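Local coordinates for protein malyl-CoA lyase/beta-methylmalyl-CoA lyase (Methylobacterium extorquens, PDB 5UGR) that is a lyase of the HpcH/HpaI aldolase/citrate lyase family, folded as a TIM barrel that holds a magnesium ion and assembled as six chains, at residues A[160-165]-A[252-257]; A[190-193]-A[197-200]; A[202-207]-A[242-247]; A[227-232]-A[236-241]. All coordinates share one frame; numbering follows the deposited sequence.

Contact 1: residues A[160-165]-A[252-257]; sequences AMSFGV and GKWAIH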
loop_
_atom_site.group_PDB
_atom_site.type_symbol
_atom_site.label_atom_id
_atom_site.label_comp_id
_atom_site.label_asym_id
_atom_site.label_seq_id
_atom_site.Cartn_x
_atom_site.Cartn_y
_atom_site.Cartn_z
ATOM N N ALA A 160 19.117 -14.687 3.484
ATOM C CA ALA A 160 19.914 -14.110 4.585
ATOM C C ALA A 160 20.076 -12.618 4.357
ATOM O O ALA A 160 20.057 -12.156 3.209
ATOM C CB ALA A 160 21.283 -14.768 4.617
ATOM N N MET A 161 20.266 -11.891 5.460
ATOM C CA MET A 161 20.614 -10.469 5.409
ATOM C C MET A 161 21.828 -10.261 6.305
ATOM O O MET A 161 21.861 -10.801 7.429
ATOM C CB MET A 161 19.466 -9.560 5.901
ATOM C CG MET A 161 18.074 -9.914 5.416
ATOM S SD MET A 161 16.762 -8.764 5.955
ATOM C CE MET A 161 16.354 -8.257 4.307
ATOM N N SER A 162 22.795 -9.475 5.787
ATOM C CA SER A 162 23.929 -9.065 6.590
ATOM C C SER A 162 23.810 -7.584 6.947
ATOM O O SER A 162 23.482 -6.786 6.073
ATOM C CB SER A 162 25.246 -9.258 5.848
ATOM O OG SER A 162 25.663 -10.629 5.792
ATOM N N PHE A 163 24.116 -7.259 8.230
ATOM C CA PHE A 163 24.165 -5.883 8.703
ATOM C C PHE A 163 25.535 -5.319 8.433
ATOM O O PHE A 163 26.504 -5.627 9.132
ATOM C CB PHE A 163 23.772 -5.813 10.145
ATOM C CG PHE A 163 23.939 -4.471 10.745
ATOM C CD1 PHE A 163 23.381 -3.372 10.128
ATOM C CD2 PHE A 163 24.754 -4.283 11.880
ATOM C CE1 PHE A 163 23.588 -2.096 10.668
ATOM C CE2 PHE A 163 24.925 -3.012 12.429
ATOM C CZ PHE A 163 24.375 -1.937 11.808
ATOM N N GLY A 164 25.616 -4.442 7.417
ATOM C CA GLY A 164 26.884 -3.809 7.045
ATOM C C GLY A 164 27.162 -2.604 7.900
ATOM O O GLY A 164 26.908 -1.456 7.493
ATOM N N VAL A 165 27.689 -2.842 9.089
ATOM C CA VAL A 165 27.792 -1.799 10.118
ATOM C C VAL A 165 28.583 -0.567 9.699
ATOM O O VAL A 165 28.202 0.550 10.049
ATOM C CB VAL A 165 28.263 -2.397 11.473
ATOM C CG1 VAL A 165 29.685 -2.938 11.359
ATOM C CG2 VAL A 165 28.137 -1.353 12.591
ATOM N N GLY A 252 25.137 -15.694 12.720
ATOM C CA GLY A 252 26.555 -15.683 12.357
ATOM C C GLY A 252 27.091 -14.297 12.215
ATOM O O GLY A 252 26.352 -13.308 12.402
ATOM N N LYS A 253 28.396 -14.208 11.923
ATOM C CA LYS A 253 29.081 -12.924 11.821
ATOM C C LYS A 253 30.209 -13.019 10.809
ATOM O O LYS A 253 30.828 -14.100 10.582
ATOM C CB LYS A 253 29.650 -12.472 13.173
ATOM C CG LYS A 253 30.232 -11.062 13.240
ATOM C CD LYS A 253 30.535 -10.607 14.648
ATOM C CE LYS A 253 31.225 -9.262 14.710
ATOM N NZ LYS A 253 30.427 -8.223 14.012
ATOM N N TRP A 254 30.476 -11.852 10.185
ATOM C CA TRP A 254 31.583 -11.787 9.266
ATOM C C TRP A 254 32.937 -11.958 9.967
ATOM O O TRP A 254 33.139 -11.519 11.085
ATOM C CB TRP A 254 31.621 -10.467 8.501
ATOM C CG TRP A 254 30.503 -10.280 7.522
ATOM C CD1 TRP A 254 29.258 -10.875 7.504
ATOM C CD2 TRP A 254 30.513 -9.341 6.459
ATOM N NE1 TRP A 254 28.520 -10.378 6.460
ATOM C CE2 TRP A 254 29.260 -9.421 5.802
ATOM C CE3 TRP A 254 31.457 -8.442 6.002
ATOM C CZ2 TRP A 254 28.955 -8.623 4.715
ATOM C CZ3 TRP A 254 31.172 -7.654 4.934
ATOM C CH2 TRP A 254 29.921 -7.724 4.294
ATOM N N ALA A 255 33.858 -12.530 9.191
ATOM C CA ALA A 255 35.279 -12.522 9.468
ATOM C C ALA A 255 35.963 -11.767 8.321
ATOM O O ALA A 255 35.811 -12.119 7.144
ATOM C CB ALA A 255 35.824 -13.942 9.609
ATOM N N ILE A 256 36.703 -10.748 8.677
ATOM C CA ILE A 256 37.482 -9.993 7.686
ATOM C C ILE A 256 38.978 -10.118 7.962
ATOM O O ILE A 256 39.794 -9.473 7.288
ATOM C CB ILE A 256 37.028 -8.516 7.530
ATOM C CG1 ILE A 256 37.144 -7.736 8.819
ATOM C CG2 ILE A 256 35.599 -8.409 6.981
ATOM C CD1 ILE A 256 37.061 -6.223 8.576
ATOM N N HIS A 257 39.331 -10.946 8.927
ATOM C CA HIS A 257 40.723 -11.346 9.230
ATOM C C HIS A 257 40.652 -12.782 9.670
ATOM O O HIS A 257 39.685 -13.189 10.344
ATOM C CB HIS A 257 41.238 -10.497 10.364
ATOM C CG HIS A 257 42.669 -10.734 10.699
ATOM N ND1 HIS A 257 43.088 -11.683 11.620
ATOM C CD2 HIS A 257 43.787 -10.128 10.249
ATOM C CE1 HIS A 257 44.404 -11.653 11.705
ATOM N NE2 HIS A 257 44.858 -10.718 10.884
#

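Contact 2: residues A[190-193]-A[197-200]; sequences TDKD and NRQT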
loop_
_atom_site.group_PDB
_atom_site.type_symbol
_atom_site.label_atom_id
_atom_site.label_comp_id
_atom_site.label_asym_id
_atom_site.label_seq_id
_atom_site.Cartn_x
_atom_site.Cartn_y
_atom_site.Cartn_z
ATOM N N THR A 190 24.126 9.347 34.352
ATOM C CA THR A 190 23.078 9.172 35.315
ATOM C C THR A 190 22.816 10.457 36.121
ATOM O O THR A 190 23.649 11.327 36.244
ATOM C CB THR A 190 23.358 7.986 36.249
ATOM O OG1 THR A 190 24.434 8.277 37.158
ATOM C CG2 THR A 190 23.630 6.700 35.424
ATOM N N ASP A 191 21.583 10.547 36.651
ATOM C CA ASP A 191 21.251 11.592 37.572
ATOM C C ASP A 191 22.044 11.410 38.871
ATOM O O ASP A 191 22.318 10.289 39.274
ATOM C CB ASP A 191 19.739 11.547 37.867
ATOM C CG ASP A 191 18.868 11.780 36.625
ATOM O OD1 ASP A 191 19.208 12.627 35.766
ATOM O OD2 ASP A 191 17.815 11.128 36.516
ATOM N N LYS A 192 22.407 12.521 39.519
ATOM C CA LYS A 192 23.183 12.449 40.780
ATOM C C LYS A 192 22.517 11.552 41.769
ATOM O O LYS A 192 21.291 11.678 42.010
ATOM C CB LYS A 192 23.426 13.798 41.399
ATOM C CG LYS A 192 24.327 14.691 40.594
ATOM C CD LYS A 192 24.634 16.062 41.245
ATOM C CE LYS A 192 25.680 16.787 40.423
ATOM N NZ LYS A 192 26.140 18.004 41.137
ATOM N N ASP A 193 23.293 10.651 42.367
ATOM C CA ASP A 193 22.789 9.845 43.462
ATOM C C ASP A 193 22.946 10.596 44.773
ATOM O O ASP A 193 23.290 11.781 44.790
ATOM C CB ASP A 193 23.462 8.456 43.463
ATOM C CG ASP A 193 24.952 8.503 43.752
ATOM O OD1 ASP A 193 25.455 9.520 44.274
ATOM O OD2 ASP A 193 25.600 7.464 43.438
ATOM N N ASN A 197 27.090 11.633 42.978
ATOM C CA ASN A 197 27.827 10.984 41.874
ATOM C C ASN A 197 26.947 10.714 40.674
ATOM O O ASN A 197 25.747 10.393 40.802
ATOM C CB ASN A 197 28.439 9.671 42.357
ATOM C CG ASN A 197 29.483 9.872 43.443
ATOM O OD1 ASN A 197 30.046 10.949 43.600
ATOM N ND2 ASN A 197 29.740 8.812 44.204
ATOM N N ARG A 198 27.597 10.761 39.517
ATOM C CA ARG A 198 26.999 10.442 38.256
ATOM C C ARG A 198 27.837 9.467 37.473
ATOM O O ARG A 198 29.029 9.733 37.249
ATOM C CB ARG A 198 26.791 11.711 37.423
ATOM C CG ARG A 198 26.076 12.806 38.121
ATOM C CD ARG A 198 25.974 14.060 37.255
ATOM N NE ARG A 198 24.876 13.987 36.316
ATOM C CZ ARG A 198 24.433 15.028 35.596
ATOM N NH1 ARG A 198 25.011 16.224 35.676
ATOM N NH2 ARG A 198 23.324 14.894 34.845
ATOM N N GLN A 199 27.235 8.347 37.044
ATOM C CA GLN A 199 27.977 7.319 36.299
ATOM C C GLN A 199 27.720 7.522 34.804
ATOM O O GLN A 199 26.702 8.127 34.414
ATOM C CB GLN A 199 27.515 5.916 36.661
ATOM C CG GLN A 199 27.606 5.609 38.120
ATOM C CD GLN A 199 28.852 5.976 38.781
ATOM O OE1 GLN A 199 29.976 5.746 38.247
ATOM N NE2 GLN A 199 28.707 6.536 39.996
ATOM N N THR A 200 28.615 6.984 33.988
ATOM C CA THR A 200 28.447 6.966 32.533
ATOM C C THR A 200 28.247 5.500 32.145
ATOM O O THR A 200 29.187 4.688 32.232
ATOM C CB THR A 200 29.642 7.615 31.830
ATOM O OG1 THR A 200 29.703 9.011 32.198
ATOM C CG2 THR A 200 29.544 7.470 30.317
HETATM O O HOH W 1 23.870 8.108 39.723
HETATM O O HOH W 2 21.453 12.814 34.144
HETATM O O HOH W 3 27.895 6.529 44.450
HETATM O O HOH W 4 26.241 7.096 40.945
#

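Contact 3: residues A[202-207]-A[242-247]; sequences WQDPWL and ARRCAA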
loop_
_atom_site.group_PDB
_atom_site.type_symbol
_atom_site.label_atom_id
_atom_site.label_comp_id
_atom_site.label_asym_id
_atom_site.label_seq_id
_atom_site.Cartn_x
_atom_site.Cartn_y
_atom_site.Cartn_z
ATOM N N TRP A 202 27.446 2.989 29.093
ATOM C CA TRP A 202 27.532 2.933 27.645
ATOM C C TRP A 202 26.352 2.193 27.059
ATOM O O TRP A 202 25.827 1.245 27.670
ATOM C CB TRP A 202 28.853 2.332 27.173
ATOM C CG TRP A 202 30.095 3.103 27.524
ATOM C CD1 TRP A 202 30.373 3.760 28.687
ATOM C CD2 TRP A 202 31.281 3.172 26.733
ATOM N NE1 TRP A 202 31.668 4.224 28.668
ATOM C CE2 TRP A 202 32.254 3.873 27.480
ATOM C CE3 TRP A 202 31.620 2.693 25.474
ATOM C CZ2 TRP A 202 33.529 4.129 26.975
ATOM C CZ3 TRP A 202 32.900 2.945 24.985
ATOM C CH2 TRP A 202 33.823 3.654 25.731
ATOM N N GLN A 203 25.898 2.670 25.916
ATOM C CA GLN A 203 24.784 2.079 25.189
ATOM C C GLN A 203 25.273 1.456 23.897
ATOM O O GLN A 203 26.445 1.594 23.525
ATOM C CB GLN A 203 23.697 3.138 24.898
ATOM C CG GLN A 203 23.260 3.927 26.109
ATOM C CD GLN A 203 22.645 3.145 27.173
ATOM O OE1 GLN A 203 21.686 2.401 26.956
ATOM N NE2 GLN A 203 23.241 3.300 28.442
ATOM N N ASP A 204 24.359 0.787 23.191
ATOM C CA ASP A 204 24.721 0.033 21.980
ATOM C C ASP A 204 24.295 0.844 20.765
ATOM O O ASP A 204 23.117 0.890 20.443
ATOM C CB ASP A 204 24.024 -1.321 22.015
ATOM C CG ASP A 204 24.334 -2.204 20.829
ATOM O OD1 ASP A 204 24.963 -1.750 19.865
ATOM O OD2 ASP A 204 23.901 -3.380 20.889
ATOM N N PRO A 205 25.265 1.402 20.003
ATOM C CA PRO A 205 24.904 2.250 18.864
ATOM C C PRO A 205 24.215 1.509 17.733
ATOM O O PRO A 205 23.608 2.143 16.869
ATOM C CB PRO A 205 26.236 2.807 18.376
ATOM C CG PRO A 205 27.248 1.997 19.010
ATOM C CD PRO A 205 26.705 1.249 20.165
ATOM N N TRP A 206 24.329 0.184 17.723
ATOM C CA TRP A 206 23.767 -0.634 16.653
ATOM C C TRP A 206 22.529 -1.417 17.080
ATOM O O TRP A 206 22.019 -2.218 16.289
ATOM C CB TRP A 206 24.839 -1.565 16.044
ATOM C CG TRP A 206 26.185 -0.925 15.921
ATOM C CD1 TRP A 206 27.326 -1.278 16.606
ATOM C CD2 TRP A 206 26.504 0.275 15.189
ATOM N NE1 TRP A 206 28.332 -0.412 16.283
ATOM C CE2 TRP A 206 27.860 0.556 15.426
ATOM C CE3 TRP A 206 25.800 1.081 14.304
ATOM C CZ2 TRP A 206 28.490 1.679 14.875
ATOM C CZ3 TRP A 206 26.442 2.197 13.778
ATOM C CH2 TRP A 206 27.756 2.473 14.073
ATOM N N LEU A 207 22.037 -1.189 18.303
ATOM C CA LEU A 207 20.877 -1.930 18.831
ATOM C C LEU A 207 19.687 -1.782 17.910
ATOM O O LEU A 207 19.035 -2.777 17.540
ATOM C CB LEU A 207 20.550 -1.441 20.251
ATOM C CG LEU A 207 19.427 -2.165 20.979
ATOM C CD1 LEU A 207 19.640 -2.051 22.487
ATOM C CD2 LEU A 207 18.040 -1.685 20.582
ATOM N N ALA A 242 30.038 -10.340 19.013
ATOM C CA ALA A 242 29.420 -11.571 18.520
ATOM C C ALA A 242 28.424 -12.139 19.519
ATOM O O ALA A 242 27.309 -12.521 19.096
ATOM C CB ALA A 242 30.484 -12.590 18.181
ATOM N N ARG A 243 28.816 -12.255 20.799
ATOM C CA ARG A 243 27.913 -12.795 21.769
ATOM C C ARG A 243 26.696 -11.916 21.977
ATOM O O ARG A 243 25.606 -12.425 22.265
ATOM C CB ARG A 243 28.640 -13.057 23.088
ATOM C CG ARG A 243 29.576 -14.261 23.019
ATOM C CD ARG A 243 30.439 -14.397 24.291
ATOM N NE ARG A 243 31.157 -15.660 24.259
ATOM C CZ ARG A 243 32.222 -15.967 25.004
ATOM N NH1 ARG A 243 32.764 -17.163 24.827
ATOM N NH2 ARG A 243 32.729 -15.113 25.906
ATOM N N ARG A 244 26.864 -10.602 21.842
ATOM C CA ARG A 244 25.747 -9.677 22.014
ATOM C C ARG A 244 24.693 -9.894 20.902
ATOM O O ARG A 244 23.494 -10.091 21.182
ATOM C CB ARG A 244 26.222 -8.218 22.054
ATOM C CG ARG A 244 25.095 -7.240 22.114
ATOM C CD ARG A 244 25.478 -5.779 22.352
ATOM N NE ARG A 244 26.249 -5.194 21.273
ATOM C CZ ARG A 244 27.573 -5.050 21.244
ATOM N NH1 ARG A 244 28.358 -5.415 22.258
ATOM N NH2 ARG A 244 28.125 -4.479 20.197
ATOM N N CYS A 245 25.113 -9.956 19.632
ATOM C CA CYS A 245 24.111 -10.194 18.604
ATOM C C CYS A 245 23.606 -11.623 18.633
ATOM O O CYS A 245 22.444 -11.861 18.313
ATOM C CB CYS A 245 24.596 -9.768 17.255
ATOM S SG CYS A 245 25.835 -10.747 16.468
ATOM N N ALA A 246 24.445 -12.577 19.005
ATOM C CA ALA A 246 23.948 -13.968 19.148
ATOM C C ALA A 246 22.838 -14.035 20.178
ATOM O O ALA A 246 21.870 -14.815 20.009
ATOM C CB ALA A 246 25.088 -14.889 19.527
ATOM N N ALA A 247 22.965 -13.259 21.265
ATOM C CA ALA A 247 21.943 -13.266 22.315
ATOM C C ALA A 247 20.588 -12.836 21.782
ATOM O O ALA A 247 19.562 -13.306 22.257
ATOM C CB ALA A 247 22.356 -12.407 23.483
HETATM O O HOH W 5 25.758 -3.920 18.475
#

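Contact 4: residues A[227-232]-A[236-241]; sequences GPFGDF and DGYTSA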
loop_
_atom_site.group_PDB
_atom_site.type_symbol
_atom_site.label_atom_id
_atom_site.label_comp_id
_atom_site.label_asym_id
_atom_site.label_seq_id
_atom_site.Cartn_x
_atom_site.Cartn_y
_atom_site.Cartn_z
ATOM N N GLY A 227 27.694 -8.001 10.520
ATOM C CA GLY A 227 28.750 -7.635 9.596
ATOM C C GLY A 227 30.161 -7.538 10.228
ATOM O O GLY A 227 30.445 -8.193 11.243
ATOM N N PRO A 228 31.017 -6.723 9.636
ATOM C CA PRO A 228 32.430 -6.730 9.983
ATOM C C PRO A 228 32.733 -6.026 11.294
ATOM O O PRO A 228 31.998 -5.113 11.695
ATOM C CB PRO A 228 33.072 -5.986 8.805
ATOM C CG PRO A 228 31.976 -5.045 8.343
ATOM C CD PRO A 228 30.697 -5.808 8.518
ATOM N N PHE A 229 33.851 -6.435 11.925
ATOM C CA PHE A 229 34.437 -5.811 13.116
ATOM C C PHE A 229 35.902 -5.606 12.768
ATOM O O PHE A 229 36.595 -6.563 12.421
ATOM C CB PHE A 229 34.282 -6.751 14.283
ATOM C CG PHE A 229 34.849 -6.239 15.589
ATOM C CD1 PHE A 229 34.089 -5.428 16.411
ATOM C CD2 PHE A 229 36.162 -6.505 15.966
ATOM C CE1 PHE A 229 34.597 -4.959 17.610
ATOM C CE2 PHE A 229 36.672 -6.058 17.180
ATOM C CZ PHE A 229 35.896 -5.273 17.997
ATOM N N GLY A 230 36.340 -4.342 12.806
ATOM C CA GLY A 230 37.639 -3.976 12.226
ATOM C C GLY A 230 38.861 -4.157 13.084
ATOM O O GLY A 230 39.990 -4.189 12.554
ATOM N N ASP A 231 38.701 -4.297 14.392
ATOM C CA ASP A 231 39.883 -4.293 15.228
ATOM C C ASP A 231 40.405 -5.696 15.441
ATOM O O ASP A 231 40.021 -6.402 16.373
ATOM C CB ASP A 231 39.633 -3.554 16.548
ATOM C CG ASP A 231 40.917 -3.382 17.386
ATOM O OD1 ASP A 231 41.993 -3.920 16.977
ATOM O OD2 ASP A 231 40.824 -2.674 18.432
ATOM N N PHE A 232 41.313 -6.092 14.542
ATOM C CA PHE A 232 41.936 -7.399 14.566
ATOM C C PHE A 232 42.779 -7.681 15.801
ATOM O O PHE A 232 43.030 -8.860 16.114
ATOM C CB PHE A 232 42.812 -7.595 13.265
ATOM C CG PHE A 232 42.104 -7.235 12.017
ATOM C CD1 PHE A 232 40.697 -7.323 11.967
ATOM C CD2 PHE A 232 42.770 -6.755 10.908
ATOM C CE1 PHE A 232 39.993 -6.980 10.825
ATOM C CE2 PHE A 232 42.053 -6.422 9.741
ATOM C CZ PHE A 232 40.681 -6.505 9.705
ATOM N N ASP A 236 38.780 -9.896 22.262
ATOM C CA ASP A 236 37.790 -9.758 23.280
ATOM C C ASP A 236 36.611 -8.877 22.841
ATOM O O ASP A 236 35.440 -9.189 23.112
ATOM C CB ASP A 236 38.378 -9.119 24.523
ATOM C CG ASP A 236 39.382 -10.001 25.270
ATOM O OD1 ASP A 236 39.497 -11.199 25.046
ATOM O OD2 ASP A 236 40.108 -9.443 26.103
ATOM N N GLY A 237 36.918 -7.793 22.158
ATOM C CA GLY A 237 35.882 -6.957 21.616
ATOM C C GLY A 237 35.069 -7.652 20.519
ATOM O O GLY A 237 33.833 -7.494 20.440
ATOM N N TYR A 238 35.733 -8.424 19.659
ATOM C CA TYR A 238 35.026 -9.197 18.637
ATOM C C TYR A 238 34.054 -10.133 19.313
ATOM O O TYR A 238 32.864 -10.218 18.902
ATOM C CB TYR A 238 35.992 -9.983 17.752
ATOM C CG TYR A 238 35.323 -10.731 16.653
ATOM C CD1 TYR A 238 34.738 -11.985 16.859
ATOM C CD2 TYR A 238 35.208 -10.183 15.380
ATOM C CE1 TYR A 238 34.068 -12.650 15.831
ATOM C CE2 TYR A 238 34.530 -10.856 14.359
ATOM C CZ TYR A 238 33.981 -12.081 14.576
ATOM O OH TYR A 238 33.285 -12.727 13.571
ATOM N N THR A 239 34.554 -10.892 20.292
ATOM C CA THR A 239 33.755 -11.908 20.962
ATOM C C THR A 239 32.569 -11.260 21.688
ATOM O O THR A 239 31.446 -11.777 21.656
ATOM C CB THR A 239 34.613 -12.734 21.920
ATOM O OG1 THR A 239 35.560 -13.473 21.132
ATOM C CG2 THR A 239 33.788 -13.715 22.694
ATOM N N SER A 240 32.794 -10.107 22.334
ATOM C CA SER A 240 31.692 -9.398 22.964
ATOM C C SER A 240 30.616 -9.007 21.940
ATOM O O SER A 240 29.420 -9.226 22.153
ATOM C CB SER A 240 32.195 -8.145 23.706
ATOM O OG SER A 240 31.128 -7.300 24.077
ATOM N N ALA A 241 31.027 -8.427 20.825
ATOM C CA ALA A 241 30.087 -8.030 19.790
ATOM C C ALA A 241 29.307 -9.241 19.242
ATOM O O ALA A 241 28.088 -9.177 19.021
ATOM C CB ALA A 241 30.812 -7.345 18.634
#

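Contact 1: residues A[160-165]-A[252-257]
Ser162 and Trp254 take the same first torsion: in each, the gamma atom lies opposite the carbonyl carbon and beside the backbone N (chi1 -76° for Ser162, -69° for Trp254). Both CB atoms point toward the other strand, and this torsion swings OG and the indole together, the hydroxyl meeting the ring at its nitrogen-bearing edge. Trp254 NE1 donates to Ser162 OG over 2.9 Å in a nearly straight bond, 162° at the hydrogen, and the oxygen lies almost in the ring plane. Ser162 CB comes alongside the same edge, 3.9 Å from Trp254 CZ2, and the short serine brings its hydroxyl to the edge, giving the buried indole N-H an acceptor. The hydroxyl has a second partner, a hydrogen bond with Glu136 OE2. Gripped by both, it links the indole to an acidic side chain and should hold the ring at a fixed rotation. The strands themselves are not paired. The CA atoms of Ser162 and Lys253 are 8.3 Å apart, because strand 223-226 runs between 158-163 and 252-255 in the eight-stranded parallel barrel, and the bond therefore spans the interior, from the sixth strand to the eighth. Ile225 of the intervening strand and Leu138 touch both side chains, and Phe40 meets the indole edge-to-face. Just beyond Ser162, Gly164 forms an inverse gamma turn and serves as the N-cap of helix 165-172. The side chain of Trp254 lies about 6 Å from a bound magnesium ion; the metal site comprises Asp45, Glu140 and Asp167.

Contact 2: residues A[190-193]-A[197-200]
The guanidinium of Arg198 meets Thr190 O and a water at its edge, both in its plane. NE donates to Thr190 O over 2.9 Å at 171°, and the water joins Arg198 NH2 to Asp191 OD1. A bend at chi3 (82°) turns the arginine's end back onto the loop, while its CG packs 3.6 Å from Lys192 CG, using the aliphatic part of two charged chains. At the tip, the carboxylate of Asp193 and the amide of Asn197 are inclined by 54°. Asn197 N reaches Asp193 OD1 at 3.0 Å from above the carboxylate plane, and Asp193 N returns a bond of 2.9 Å to Asn197 O. A water also spans Asp193 OD2 and Asn197 ND2, as suits polar residues on an exposed turn. Thr190 closes the base: its N donates to Gln199 O, and its OG1 accepts from Gln199 N at 2.8 Å, a side chain standing in for a backbone carbonyl. Arg198 NH2 also forms a salt bridge to Asp234 of the second subunit. This loop joins the antiparallel strands 187-189 and 200-202 as the end of a beta hairpin, far out from the barrel, with Thr190 packed on Trp202 of the second subunit.

Contact 3: residues A[202-207]-A[242-247]
Asp204 and Arg244 meet closely at one point, OD2 to NE at 3.0 Å, in a salt bridge. The neighbouring Arg244 CD lies 3.2 Å from Asp204 OD2, so the carboxylate oxygen is pressed against the bend of the arginine chain (chi3 65°). Because the carboxylate and guanidinium planes stand 81° apart, the two groups cannot pair side by side, and only one oxygen makes the close approach. The other half is looser and hydrated: Asp204 OD1 stays 4.2 Å from Arg244 NH2, and a water fills in between, donating to OD1 at 2.7 Å and accepting from NH2 at 3.0 Å in the guanidinium plane. OD1 is thus held twice, for it also accepts from Trp206 N at 3.0 Å, from above the carboxylate plane. That bond makes an Asx turn, superposed on a type I beta turn from Asp204 to Leu207. Pro205 suits the second position of such a turn with its restricted phi, and its CB sits 4.0 Å above the centre of the Trp206 ring. Trp206 in turn is the N-cap of helix 207-220; the aspartate thus belongs to the turn that enters one outer helix of the TIM barrel and pairs with another, helix 235-248. Arg244 NH1 donates to Ser187 O of the third subunit, so that all three nitrogens of the arginine find a use here. The indole of Trp206 packs on Val165, Tyr168 and Ala169, and its NE1 bonds to Gly181 O.

Contact 4: residues A[227-232]-A[236-241]
The loop 227-232 meets the helix at Phe229, against Gly237, Tyr238 and Ala241. It begins with Gly227, which has no CB to crowd the next proline and whose O accepts from Lys253 NZ. Pro228 faces away from the helix and lies on Trp254. Phe229 carries the contact: its CG stands opposite the backbone N (chi1 180°), which lays the ring on the first turns of the helix. Tyr238 CA is 3.9 Å from the ring centroid and only 14° off its normal, a CH-pi contact, and Tyr238 N lies over a ring face, 3.6 Å from Phe229 CE2. Gly237, bare of a side chain, lets Phe229 CZ come within 3.6 Å of its carbonyl carbon. The tyrosine ring turns its edge to the Phe229 face in an offset T-shaped pair, centroids 5.8 Å apart and planes at 87°, while Phe229 CB rests 3.7 Å from Tyr238 CD2. Ala241 CB, small enough to fit, lies 4.4 Å from Phe229 CD1. Further on, Asp231 bonds to Ser233 OG, and Phe232 stacks on His257. The loop leads from strand 223-226 into helix 235-248, and Tyr238 reaches strand 252-255, its OH bonded to Trp254 O and its side chain touching Leu263 and Ala264 of helix 259-268.

How the contacts relate
From the N terminus, segment 160-165 on the sixth barrel strand opens the widest loop, which contact 1 closes at the eighth strand, 252-257. The other three contacts nest within it. Contact 2 closes first, a short hairpin end whose centre lies 36 Å from that of contact 1, and is followed in series by contact 3, which ties the loop leading to helix 207-220 to helix 235-248. Contact 4 nests inside contact 3 and joins the loop after the seventh strand to the same helix; no two contacts cross. Contacts 3 and 4 both touch contact 1, while contact 2 adjoins contact 3 in sequence and otherwise touches none of the others within the chain.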